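Cryptic loci regulator 2 (Schizosaccharomyces pombe 972h-, PDB 5IKJ) promotes transcriptional silencing upstream of histone deacetylases as part of the SHREC complex, and is required for proper nucleosome positioning at heterochromatic loci. Local coordinates at residues A[247-252]-A[322-327]. Sequence-based numbering, arbitrary orientation.
Sequences VVWIDI and QEHLVA
W249 and H324 meet as an offset edge-to-face (T-shaped) aromatic pair. The edge of the indole's six-membered ring is turned toward the face of the imidazole, with the planes at 63° and the centroids 5.4 Å apart. The touching is done by the far corner of the indole: W249 CH2 lies 3.7 Å from H324 CE1, and W249 CZ3 is 4.0 Å from H324 NE2, an atom that sits at the indole edge and in its plane. The W249 side chain leaves the backbone with CG beside the backbone N and anti to the carbonyl carbon (chi1 -75°). This torsion sends the benzo end away from the strand and up against H324 of segment 322-327.

Each ring also has a polar partner outside the two segments. W249 NE1 is hydrogen-bonded to the carbonyl oxygen of H315, and H324 ND1 is hydrogen-bonded to the backbone N of D318, which probably helps set the rotation of the imidazole. W312 stacks on the indole, and H315 meets it edge-to-face.

V247, two residues before W249, points toward segment 322-327, and A327 points back toward the strand. Their meeting is looser, with V247 CG1 4.3 Å from A327 CB, and W312 touches both side chains. The contact thus joins strand 247-252 of the five-stranded antiparallel sheet to helix 325-330, which precedes the strands of the mixed sheet.

A leucine in place of W249 would probably leave the H324 face without its aromatic edge and the H315 carbonyl without its indole donor. All four touching side chains are buried, and because H315 and D318 satisfy the indole NE1 and the imidazole ND1, the junction between the segments can rest on aromatic and apolar contacts without stranding those two polar atoms.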
loop_
_atom_site.group_PDB
_atom_site.type_symbol
_atom_site.label_atom_id
_atom_site.label_comp_id
_atom_site.label_asym_id
_atom_site.label_seq_id
_atom_site.Cartn_x
_atom_site.Cartn_y
_atom_site.Cartn_z
ATOM N N VAL A 247 7.848 13.727 9.425
ATOM C CA VAL A 247 8.588 14.474 10.435
ATOM C C VAL A 247 7.613 14.870 11.533
ATOM O O VAL A 247 6.578 15.491 11.260
ATOM C CB VAL A 247 9.270 15.707 9.817
ATOM C CG1 VAL A 247 9.840 16.617 10.897
ATOM C CG2 VAL A 247 10.368 15.272 8.855
ATOM N N VAL A 248 7.936 14.512 12.775
ATOM C CA VAL A 248 7.026 14.651 13.900
ATOM C C VAL A 248 7.776 15.274 15.073
ATOM O O VAL A 248 8.984 15.503 15.017
ATOM C CB VAL A 248 6.403 13.300 14.310
ATOM C CG1 VAL A 248 5.754 12.620 13.109
ATOM C CG2 VAL A 248 7.453 12.384 14.939
ATOM N N TRP A 249 7.034 15.548 16.143
ATOM C CA TRP A 249 7.602 15.955 17.421
ATOM C C TRP A 249 7.536 14.780 18.386
ATOM O O TRP A 249 6.476 14.166 18.549
ATOM C CB TRP A 249 6.855 17.148 18.016
ATOM C CG TRP A 249 7.153 18.460 17.364
ATOM C CD1 TRP A 249 6.293 19.226 16.634
ATOM C CD2 TRP A 249 8.399 19.170 17.388
ATOM N NE1 TRP A 249 6.924 20.368 16.202
ATOM C CE2 TRP A 249 8.218 20.356 16.651
ATOM C CE3 TRP A 249 9.649 18.916 17.961
ATOM C CZ2 TRP A 249 9.239 21.286 16.469
ATOM C CZ3 TRP A 249 10.663 19.841 17.779
ATOM C CH2 TRP A 249 10.451 21.011 17.040
ATOM N N ILE A 250 8.664 14.471 19.015
ATOM C CA ILE A 250 8.735 13.445 20.047
ATOM C C ILE A 250 8.754 14.125 21.408
ATOM O O ILE A 250 9.400 15.162 21.590
ATOM C CB ILE A 250 9.974 12.548 19.853
ATOM C CG1 ILE A 250 9.797 11.636 18.636
ATOM C CG2 ILE A 250 10.260 11.731 21.104
ATOM C CD1 ILE A 250 8.557 10.770 18.680
ATOM N N ASP A 251 8.040 13.538 22.365
ATOM C CA ASP A 251 7.958 14.064 23.726
ATOM C C ASP A 251 8.388 12.959 24.687
ATOM O O ASP A 251 7.599 12.067 25.015
ATOM C CB ASP A 251 6.549 14.564 24.038
ATOM C CG ASP A 251 6.442 15.169 25.425
ATOM O OD1 ASP A 251 7.480 15.601 25.968
ATOM O OD2 ASP A 251 5.319 15.217 25.970
ATOM N N ILE A 252 9.642 13.019 25.129
ATOM C CA ILE A 252 10.196 12.077 26.094
ATOM C C ILE A 252 10.724 12.874 27.276
ATOM O O ILE A 252 11.449 13.859 27.090
ATOM C CB ILE A 252 11.317 11.217 25.481
ATOM C CG1 ILE A 252 10.820 10.478 24.237
ATOM C CG2 ILE A 252 11.828 10.205 26.499
ATOM C CD1 ILE A 252 11.937 9.930 23.369
ATOM N N GLN A 322 20.439 25.288 16.151
ATOM C CA GLN A 322 21.089 24.797 14.939
ATOM C C GLN A 322 20.590 23.413 14.538
ATOM O O GLN A 322 20.366 23.146 13.352
ATOM C CB GLN A 322 22.603 24.783 15.149
ATOM C CG GLN A 322 23.419 24.688 13.872
ATOM C CD GLN A 322 24.890 24.974 14.108
ATOM O OE1 GLN A 322 25.308 25.239 15.236
ATOM N NE2 GLN A 322 25.682 24.926 13.043
ATOM N N GLU A 323 20.417 22.514 15.509
ATOM C CA GLU A 323 20.050 21.141 15.176
ATOM C C GLU A 323 18.617 21.026 14.666
ATOM O O GLU A 323 18.264 19.994 14.085
ATOM C CB GLU A 323 20.254 20.229 16.389
ATOM C CG GLU A 323 19.146 20.274 17.433
ATOM C CD GLU A 323 18.872 21.674 17.938
ATOM O OE1 GLU A 323 19.840 22.440 18.120
ATOM O OE2 GLU A 323 17.687 22.009 18.145
ATOM N N HIS A 324 17.786 22.052 14.868
ATOM C CA HIS A 324 16.441 22.053 14.303
ATOM C C HIS A 324 16.434 22.265 12.794
ATOM O O HIS A 324 15.373 22.140 12.176
ATOM C CB HIS A 324 15.589 23.148 14.952
ATOM C CG HIS A 324 14.898 22.724 16.212
ATOM N ND1 HIS A 324 13.951 23.510 16.832
ATOM C CD2 HIS A 324 15.009 21.604 16.965
ATOM C CE1 HIS A 324 13.508 22.894 17.913
ATOM N NE2 HIS A 324 14.134 21.735 18.016
ATOM N N LEU A 325 17.582 22.578 12.189
ATOM C CA LEU A 325 17.607 22.983 10.790
ATOM C C LEU A 325 17.506 21.808 9.827
ATOM O O LEU A 325 17.209 22.021 8.647
ATOM C CB LEU A 325 18.881 23.783 10.505
ATOM C CG LEU A 325 19.056 25.052 11.345
ATOM C CD1 LEU A 325 20.378 25.724 11.014
ATOM C CD2 LEU A 325 17.897 26.020 11.146
ATOM N N VAL A 326 17.748 20.582 10.292
ATOM C CA VAL A 326 17.491 19.420 9.448
ATOM C C VAL A 326 15.991 19.213 9.287
ATOM O O VAL A 326 15.500 18.950 8.184
ATOM C CB VAL A 326 18.173 18.167 10.027
ATOM C CG1 VAL A 326 17.976 16.975 9.096
ATOM C CG2 VAL A 326 19.656 18.421 10.260
ATOM N N ALA A 327 15.239 19.338 10.383
ATOM C CA ALA A 327 13.789 19.202 10.309
ATOM C C ALA A 327 13.167 20.356 9.533
ATOM O O ALA A 327 12.182 20.166 8.811
ATOM C CB ALA A 327 13.200 19.121 11.717
#